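Local structure of H127A/Y244A mutant of alginate lyase AlyC3 in complex with dimannuronate (Psychromonas sp., 7C8F) at residues B[123-127]-B[140-144]; B[2-7]-B[52-56]; B[201-205]-B[216-220]. The protein probably cleaves alginate by beta-elimination, as a lyase of polysaccharide lyase family 7, and is held here as a double mutant bound to dimannuronate. The contacts are given in a common frame with arbitrary orientation. Numbering follows the deposited sequence.

In the fold
The chain folds as two antiparallel sheets laid on each other, the beta-jelly roll of family 7 alginate lyases. Along the chain, contact 2 closes first, then contact 1, then contact 3. Contact 1 pairs strands 119-129 and 143-148 of the sheet that carries the sugar. Contact 3 pairs strands 203-210 and 213-218 of the other sheet. Their centres are 18 Å apart, and they touch through the core: Leu123 CD1 packs on Phe205 CB at 3.7 Å, and Leu143 CD2 on Ile216 CD1 at 3.8 Å. Contact 2 joins peripheral loops near the N-terminus, 27 and 29 Å from contacts 1 and 3, centre to centre. So contact 3 backs the sugar site and contact 2 is remote.

Contact 1: B[123-127]-B[140-144]; sequences LQVAN and HPLLR. With BEM (beta-D-mannopyranuronic acid), chain D; BEM (beta-D-mannopyranuronic acid), chain C.
This is a buried antiparallel strand pairing at the sugar-binding face of the jelly roll. It joins strand 119-129 to the start of strand 143-148. Gln124 faces Arg144 in a non-hydrogen-bonded pair, CA to CA 4.6 Å. Val125 and Leu143 form the hydrogen-bonded pair: Val125 N gives to Leu143 O at 3.0 Å, and Leu143 N gives to Val125 O at 3.1 Å. Leu142 takes helical backbone angles (-62/-42), so it and Leu143 both face Val125. Val125 CG1 meets Leu142 CD2 at 4.0 Å, and Val125 CB meets Leu143 CB at 4.1 Å. Water 1 accepts from Asn127 N at 3.0 Å.

Gln124 and Arg144 lie on the sugar-binding face, opposite that of Val125 and Leu143. Gln124 NE2 (chi1 t, chi2 t) donates to O6B of BEM chain C at 3.1 Å. His140 ND1 donates to O6B of BEM chain D at 2.8 Å. The Arg144 guanidinium lies with one face to BEM chain D and is salt-bridged to Glu119. Ala126 is probably one of the engineered alanines, in the histidine place of the family's Q-(I/V)-H motif. Leu142 and Leu143 opposite Val125 make a classic beta bulge, and Gln124, His140, Pro141 and Arg144 line the dimannuronate pocket.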
loop_
_atom_site.group_PDB
_atom_site.type_symbol
_atom_site.label_atom_id
_atom_site.label_comp_id
_atom_site.label_asym_id
_atom_site.label_seq_id
_atom_site.Cartn_x
_atom_site.Cartn_y
_atom_site.Cartn_z
ATOM N N LEU B 123 -23.102 0.384 9.085
ATOM C CA LEU B 123 -22.483 1.139 8.001
ATOM C C LEU B 123 -21.010 0.798 7.997
ATOM O O LEU B 123 -20.414 0.624 9.065
ATOM C CB LEU B 123 -22.632 2.651 8.185
ATOM C CG LEU B 123 -24.068 3.165 8.340
ATOM C CD1 LEU B 123 -24.082 4.581 8.884
ATOM C CD2 LEU B 123 -24.806 3.113 7.002
ATOM N N GLN B 124 -20.405 0.720 6.810
ATOM C CA GLN B 124 -19.008 0.326 6.726
ATOM C C GLN B 124 -18.339 1.021 5.547
ATOM O O GLN B 124 -18.960 1.251 4.508
ATOM C CB GLN B 124 -18.904 -1.204 6.613
ATOM C CG GLN B 124 -17.508 -1.798 6.685
ATOM C CD GLN B 124 -17.529 -3.272 7.078
ATOM O OE1 GLN B 124 -18.129 -3.647 8.086
ATOM N NE2 GLN B 124 -16.873 -4.109 6.285
ATOM N N VAL B 125 -17.058 1.338 5.718
ATOM C CA VAL B 125 -16.168 1.636 4.602
ATOM C C VAL B 125 -15.136 0.523 4.607
ATOM O O VAL B 125 -14.357 0.398 5.564
ATOM C CB VAL B 125 -15.484 3.007 4.726
ATOM C CG1 VAL B 125 -14.545 3.244 3.527
ATOM C CG2 VAL B 125 -16.498 4.142 4.851
ATOM N N ALA B 126 -15.135 -0.295 3.554
ATOM C CA ALA B 126 -14.182 -1.382 3.389
ATOM C C ALA B 126 -13.131 -0.974 2.369
ATOM O O ALA B 126 -13.268 0.033 1.676
ATOM C CB ALA B 126 -14.908 -2.626 2.869
ATOM N N ASN B 127 -12.053 -1.751 2.285
ATOM C CA ASN B 127 -11.152 -1.627 1.146
ATOM C C ASN B 127 -11.303 -2.837 0.246
ATOM O O ASN B 127 -11.507 -3.963 0.717
ATOM C CB ASN B 127 -9.675 -1.429 1.542
ATOM C CG ASN B 127 -9.029 -2.690 2.085
ATOM O OD1 ASN B 127 -8.323 -3.410 1.365
ATOM N ND2 ASN B 127 -9.254 -2.955 3.354
ATOM N N HIS B 140 -9.354 -5.693 7.018
ATOM C CA HIS B 140 -9.863 -4.858 8.091
ATOM C C HIS B 140 -10.584 -3.730 7.360
ATOM O O HIS B 140 -10.008 -3.133 6.428
ATOM C CB HIS B 140 -8.742 -4.251 8.945
ATOM C CG HIS B 140 -7.731 -5.240 9.450
ATOM N ND1 HIS B 140 -7.989 -6.104 10.494
ATOM C CD2 HIS B 140 -6.452 -5.478 9.073
ATOM C CE1 HIS B 140 -6.914 -6.841 10.730
ATOM N NE2 HIS B 140 -5.965 -6.480 9.884
ATOM N N PRO B 141 -11.815 -3.395 7.738
ATOM C CA PRO B 141 -12.462 -2.221 7.143
ATOM C C PRO B 141 -11.865 -0.943 7.698
ATOM O O PRO B 141 -11.388 -0.894 8.837
ATOM C CB PRO B 141 -13.927 -2.364 7.567
ATOM C CG PRO B 141 -13.877 -3.151 8.809
ATOM C CD PRO B 141 -12.650 -4.051 8.752
ATOM N N LEU B 142 -11.893 0.110 6.877
ATOM C CA LEU B 142 -11.505 1.422 7.374
ATOM C C LEU B 142 -12.424 1.870 8.499
ATOM O O LEU B 142 -11.958 2.408 9.510
ATOM C CB LEU B 142 -11.525 2.445 6.236
ATOM C CG LEU B 142 -11.230 3.886 6.663
ATOM C CD1 LEU B 142 -9.837 4.008 7.258
ATOM C CD2 LEU B 142 -11.410 4.847 5.501
ATOM N N LEU B 143 -13.731 1.652 8.349
ATOM C CA LEU B 143 -14.720 2.133 9.306
ATOM C C LEU B 143 -15.809 1.095 9.478
ATOM O O LEU B 143 -16.329 0.581 8.485
ATOM C CB LEU B 143 -15.357 3.436 8.787
ATOM C CG LEU B 143 -16.610 3.908 9.543
ATOM C CD1 LEU B 143 -16.257 4.357 10.979
ATOM C CD2 LEU B 143 -17.309 5.039 8.774
ATOM N N ARG B 144 -16.206 0.903 10.714
ATOM C CA ARG B 144 -17.400 0.216 11.053
ATOM C C ARG B 144 -18.219 1.163 11.981
ATOM O O ARG B 144 -17.722 1.619 12.947
ATOM C CB ARG B 144 -17.183 -1.113 11.767
ATOM C CG ARG B 144 -16.539 -2.189 10.945
ATOM C CD ARG B 144 -16.571 -3.521 11.691
ATOM N NE ARG B 144 -15.897 -3.483 12.966
ATOM C CZ ARG B 144 -16.430 -3.794 14.116
ATOM N NH1 ARG B 144 -17.668 -4.141 14.190
ATOM N NH2 ARG B 144 -15.734 -3.699 15.206
HETATM C C1 BEM D . -14.142 -7.984 10.604
HETATM C C2 BEM D . -14.779 -8.311 11.952
HETATM O O2 BEM D . -14.025 -9.314 12.615
HETATM C C3 BEM D . -14.737 -7.081 12.827
HETATM O O3 BEM D . -15.122 -7.388 14.125
HETATM C C4 BEM D . -13.300 -6.744 13.014
HETATM O O4 BEM D . -13.113 -5.804 14.030
HETATM C C5 BEM D . -12.782 -6.316 11.688
HETATM O O5 BEM D . -12.875 -7.445 10.859
HETATM C C6 BEM D . -11.377 -5.888 11.818
HETATM O O6B BEM D . -10.493 -6.676 11.582
HETATM O O6A BEM D . -11.220 -4.708 11.945
HETATM C C1 BEM C . -14.343 -9.817 5.849
HETATM C C2 BEM C . -12.907 -9.732 6.333
HETATM O O2 BEM C . -12.306 -8.540 5.863
HETATM C C3 BEM C . -12.863 -9.807 7.837
HETATM O O3 BEM C . -11.565 -9.592 8.297
HETATM C C4 BEM C . -13.821 -8.814 8.478
HETATM O O4 BEM C . -13.964 -9.169 9.850
HETATM C C5 BEM C . -15.184 -8.907 7.833
HETATM O O5 BEM C . -15.139 -8.827 6.429
HETATM C C6 BEM C . -15.944 -7.738 8.320
HETATM O O6B BEM C . -16.006 -6.742 7.601
HETATM O O6A BEM C . -16.625 -7.869 9.323
HETATM O O1 BEM C . -14.426 -9.583 4.455
HETATM O O HOH W 1 -12.177 -4.010 4.292
#

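Contact 2: B[2-7]-B[52-56]; sequences VQFSNQ and GIVNQ
Two hydrogen bonds tie the N-terminal residues 2-7 to the loop 52-56. The CA-to-CB bond of Asn55 points toward residues 2-7, and with chi1 p Asn55 ND2 donates to Gln3 O at 2.8 Å. Ser5 N donates to Val54 O at 2.9 Å, though the position of that oxygen is less sure. Just beyond, residues 5-7 form an ST turn: Ser5 OG (chi1 t) accepts from Gln7 N at 3.2 Å.

Neither segment is regular helix or strand. Their end-to-end directions are 87° apart, so they cross almost at right angles. The CA atoms come nearest at Phe4 and Asn55, 4.6 Å. Asn55 is almost fully extended (-165/-176), and its OD1 accepts from Tyr57 N, the next residue but one. The contact thus fastens the start of the chain over the loop that leads into strand 58-60, at the surface of the fold.

Val54 CG1 packs against Asn6 CB at 4.1 Å. The Phe4 ring (chi1 m) stands edge-to-face with Phe44. Over one face of the Phe4 ring lies Ile53 CG2, a CH-pi contact 4.2 Å from the centroid, and Phe4 CE2 reaches Ile53 CD1 at 3.3 Å.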
loop_
_atom_site.group_PDB
_atom_site.type_symbol
_atom_site.label_atom_id
_atom_site.label_comp_id
_atom_site.label_asym_id
_atom_site.label_seq_id
_atom_site.Cartn_x
_atom_site.Cartn_y
_atom_site.Cartn_z
ATOM N N VAL B 2 -30.855 -18.333 -1.104
ATOM C CA VAL B 2 -31.651 -17.238 -0.574
ATOM C C VAL B 2 -32.839 -17.063 -1.513
ATOM O O VAL B 2 -32.695 -17.139 -2.715
ATOM C CB VAL B 2 -30.867 -15.911 -0.473
ATOM C CG1 VAL B 2 -31.795 -14.789 -0.105
ATOM C CG2 VAL B 2 -29.755 -15.978 0.550
ATOM N N GLN B 3 -34.010 -16.837 -0.937
ATOM C CA GLN B 3 -35.260 -16.690 -1.680
ATOM C C GLN B 3 -35.872 -15.303 -1.673
ATOM O O GLN B 3 -35.562 -14.513 -0.835
ATOM C CB GLN B 3 -36.309 -17.672 -1.135
ATOM C CG GLN B 3 -36.397 -17.766 0.374
ATOM C CD GLN B 3 -37.018 -16.563 1.064
ATOM O OE1 GLN B 3 -37.986 -15.979 0.584
ATOM N NE2 GLN B 3 -36.446 -16.184 2.217
ATOM N N PHE B 4 -36.752 -15.038 -2.629
ATOM C CA PHE B 4 -37.425 -13.771 -2.739
ATOM C C PHE B 4 -38.921 -14.012 -2.767
ATOM O O PHE B 4 -39.369 -14.968 -3.355
ATOM C CB PHE B 4 -36.911 -12.949 -3.946
ATOM C CG PHE B 4 -35.447 -12.653 -3.875
ATOM C CD1 PHE B 4 -34.861 -12.302 -2.698
ATOM C CD2 PHE B 4 -34.652 -12.776 -4.961
ATOM C CE1 PHE B 4 -33.522 -12.061 -2.600
ATOM C CE2 PHE B 4 -33.291 -12.544 -4.862
ATOM C CZ PHE B 4 -32.734 -12.183 -3.680
ATOM N N SER B 5 -39.672 -13.186 -2.055
ATOM C CA SER B 5 -41.126 -13.262 -1.971
ATOM C C SER B 5 -41.610 -12.038 -1.241
ATOM O O SER B 5 -41.066 -11.732 -0.209
ATOM C CB SER B 5 -41.590 -14.437 -1.124
ATOM O OG SER B 5 -42.981 -14.411 -1.013
ATOM N N ASN B 6 -42.636 -11.358 -1.743
ATOM C CA ASN B 6 -43.203 -10.219 -1.034
ATOM C C ASN B 6 -44.346 -10.585 -0.094
ATOM O O ASN B 6 -45.048 -9.722 0.312
ATOM C CB ASN B 6 -43.649 -9.080 -1.923
ATOM C CG ASN B 6 -44.723 -9.484 -2.908
ATOM O OD1 ASN B 6 -45.491 -10.415 -2.676
ATOM N ND2 ASN B 6 -44.777 -8.760 -4.021
ATOM N N GLN B 7 -44.425 -11.863 0.246
ATOM C CA GLN B 7 -45.432 -12.414 1.142
ATOM C C GLN B 7 -46.812 -11.928 0.801
ATOM O O GLN B 7 -47.519 -11.329 1.588
ATOM C CB GLN B 7 -45.069 -12.181 2.578
ATOM C CG GLN B 7 -43.803 -12.944 2.840
ATOM C CD GLN B 7 -43.183 -12.695 4.181
ATOM O OE1 GLN B 7 -43.684 -11.907 4.963
ATOM N NE2 GLN B 7 -42.062 -13.351 4.438
ATOM N N GLY B 52 -37.709 -6.845 -8.376
ATOM C CA GLY B 52 -38.094 -8.155 -7.888
ATOM C C GLY B 52 -37.348 -8.666 -6.670
ATOM O O GLY B 52 -37.699 -9.737 -6.157
ATOM N N ILE B 53 -36.335 -7.954 -6.183
ATOM C CA ILE B 53 -35.506 -8.430 -5.080
ATOM C C ILE B 53 -36.170 -8.024 -3.769
ATOM O O ILE B 53 -36.168 -6.844 -3.410
ATOM C CB ILE B 53 -34.082 -7.870 -5.172
ATOM C CG1 ILE B 53 -33.435 -8.280 -6.499
ATOM C CG2 ILE B 53 -33.246 -8.331 -3.980
ATOM C CD1 ILE B 53 -33.280 -9.769 -6.673
ATOM N N VAL B 54 -36.724 -9.000 -3.054
ATOM C CA VAL B 54 -37.420 -8.756 -1.789
ATOM C C VAL B 54 -37.519 -10.080 -1.047
ATOM O O VAL B 54 -37.676 -11.137 -1.662
ATOM C CB VAL B 54 -38.818 -8.134 -2.033
ATOM C CG1 VAL B 54 -39.676 -9.065 -2.900
ATOM C CG2 VAL B 54 -39.537 -7.834 -0.712
ATOM N N ASN B 55 -37.414 -10.025 0.277
ATOM C CA ASN B 55 -37.710 -11.202 1.091
ATOM C C ASN B 55 -37.880 -10.773 2.543
ATOM O O ASN B 55 -37.883 -9.581 2.863
ATOM C CB ASN B 55 -36.705 -12.338 0.912
ATOM C CG ASN B 55 -35.326 -11.997 1.428
ATOM O OD1 ASN B 55 -35.159 -11.129 2.281
ATOM N ND2 ASN B 55 -34.326 -12.700 0.924
ATOM N N GLN B 56 -38.071 -11.771 3.414
ATOM C CA GLN B 56 -38.343 -11.523 4.826
ATOM C C GLN B 56 -37.219 -10.765 5.513
ATOM O O GLN B 56 -37.462 -10.131 6.542
ATOM C CB GLN B 56 -38.558 -12.852 5.554
ATOM C CG GLN B 56 -37.497 -13.897 5.230
ATOM C CD GLN B 56 -37.693 -15.202 5.980
ATOM O OE1 GLN B 56 -38.077 -15.210 7.151
ATOM N NE2 GLN B 56 -37.428 -16.316 5.306
#

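Contact 3: B[201-205]-B[216-220]; sequences KATAF and IDVDG
Phe205 lays its ring beside Val218: with Phe205 at chi1 m and Val218 at chi1 t, Phe205 CD2 comes to 4.0 Å from Val218 CG2. The two residues form an antiparallel non-hydrogen-bonded pair, CA to CA 4.8 Å, with both side chains on the same face of the sheet. Thr203 joins them: its CG2 meets Val218 CG1 at 3.7 Å. This face turns to the other sheet, where the Phe205 ring stands edge-to-face with Phe158 and Phe122.

The axes of strands 203-205 and 216-218 come within 5.4 Å, and their directions are 163° apart. Beyond Val218 the backbone leaves the strand, as Asp219 takes left-handed angles (49/41). Asp219 N still donates to Ala204 O at 2.8 Å. The return bond uses a side chain: Ala204 N donates to Asp219 OD1 at 2.9 Å. Chi1 m brings that carboxylate back to the strand. Water 2 donates to Asp219 OD2 at 2.6 Å and to Thr203 OG1 at 2.8 Å. Two CA-H...O contacts add to the pairing, Val218 CA to Ala204 O at 3.2 Å and Phe205 CA to Asp217 O at 3.4 Å.

Asp219 and Gly220 (84/-4) have the angles of a type I' turn, which leads into strand 221-227. The contact closes the open end of the beta hairpin 203-210/213-218, in the second sheet of the jelly roll.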
loop_
_atom_site.group_PDB
_atom_site.type_symbol
_atom_site.label_atom_id
_atom_site.label_comp_id
_atom_site.label_asym_id
_atom_site.label_seq_id
_atom_site.Cartn_x
_atom_site.Cartn_y
_atom_site.Cartn_z
ATOM N N LYS B 201 -36.441 5.993 17.611
ATOM C CA LYS B 201 -36.091 7.189 16.867
ATOM C C LYS B 201 -34.936 6.854 15.934
ATOM O O LYS B 201 -34.044 6.086 16.308
ATOM C CB LYS B 201 -35.647 8.291 17.834
ATOM C CG LYS B 201 -35.323 9.617 17.194
ATOM C CD LYS B 201 -34.591 10.516 18.178
ATOM C CE LYS B 201 -34.245 11.856 17.553
ATOM N NZ LYS B 201 -33.457 12.710 18.482
ATOM N N ALA B 202 -34.981 7.407 14.724
ATOM C CA ALA B 202 -33.888 7.268 13.774
ATOM C C ALA B 202 -32.781 8.262 14.092
ATOM O O ALA B 202 -33.013 9.335 14.655
ATOM C CB ALA B 202 -34.390 7.521 12.351
ATOM N N THR B 203 -31.558 7.885 13.730
ATOM C CA THR B 203 -30.386 8.736 13.874
ATOM C C THR B 203 -29.761 8.897 12.494
ATOM O O THR B 203 -29.612 7.914 11.757
ATOM C CB THR B 203 -29.382 8.091 14.832
ATOM O OG1 THR B 203 -29.984 7.965 16.133
ATOM C CG2 THR B 203 -28.119 8.932 14.959
ATOM N N ALA B 204 -29.395 10.127 12.155
ATOM C CA ALA B 204 -28.808 10.428 10.854
ATOM C C ALA B 204 -27.296 10.273 10.909
ATOM O O ALA B 204 -26.636 10.786 11.821
ATOM C CB ALA B 204 -29.152 11.856 10.430
ATOM N N PHE B 205 -26.741 9.593 9.908
ATOM C CA PHE B 205 -25.299 9.466 9.744
ATOM C C PHE B 205 -24.920 9.899 8.337
ATOM O O PHE B 205 -25.523 9.435 7.362
ATOM C CB PHE B 205 -24.848 8.013 9.937
ATOM C CG PHE B 205 -25.146 7.462 11.299
ATOM C CD1 PHE B 205 -26.372 6.863 11.553
ATOM C CD2 PHE B 205 -24.208 7.538 12.325
ATOM C CE1 PHE B 205 -26.676 6.351 12.798
ATOM C CE2 PHE B 205 -24.513 7.029 13.580
ATOM C CZ PHE B 205 -25.749 6.431 13.810
ATOM N N ILE B 216 -17.461 12.062 9.622
ATOM C CA ILE B 216 -18.749 11.514 10.046
ATOM C C ILE B 216 -19.532 12.603 10.761
ATOM O O ILE B 216 -19.048 13.171 11.753
ATOM C CB ILE B 216 -18.603 10.280 10.954
ATOM C CG1 ILE B 216 -17.710 9.236 10.280
ATOM C CG2 ILE B 216 -19.975 9.681 11.276
ATOM C CD1 ILE B 216 -17.479 8.010 11.114
ATOM N N ASP B 217 -20.738 12.873 10.272
ATOM C CA ASP B 217 -21.709 13.727 10.954
ATOM C C ASP B 217 -22.827 12.856 11.509
ATOM O O ASP B 217 -23.285 11.919 10.846
ATOM C CB ASP B 217 -22.344 14.740 9.997
ATOM C CG ASP B 217 -21.327 15.627 9.310
ATOM O OD1 ASP B 217 -20.304 15.976 9.931
ATOM O OD2 ASP B 217 -21.553 15.976 8.130
ATOM N N VAL B 218 -23.278 13.174 12.723
ATOM C CA VAL B 218 -24.352 12.450 13.385
ATOM C C VAL B 218 -25.423 13.467 13.748
ATOM O O VAL B 218 -25.138 14.458 14.434
ATOM C CB VAL B 218 -23.844 11.696 14.624
ATOM C CG1 VAL B 218 -24.971 10.921 15.301
ATOM C CG2 VAL B 218 -22.680 10.765 14.229
ATOM N N ASP B 219 -26.638 13.242 13.257
ATOM C CA ASP B 219 -27.732 14.193 13.431
ATOM C C ASP B 219 -27.299 15.611 13.071
ATOM O O ASP B 219 -27.634 16.584 13.756
ATOM C CB ASP B 219 -28.327 14.119 14.835
ATOM C CG ASP B 219 -29.047 12.815 15.092
ATOM O OD1 ASP B 219 -29.631 12.248 14.138
ATOM O OD2 ASP B 219 -29.047 12.366 16.262
ATOM N N GLY B 220 -26.531 15.728 11.986
ATOM C CA GLY B 220 -26.113 17.012 11.467
ATOM C C GLY B 220 -24.881 17.611 12.111
ATOM O O GLY B 220 -24.416 18.664 11.654
HETATM O O HOH W 2 -30.641 10.482 17.105
#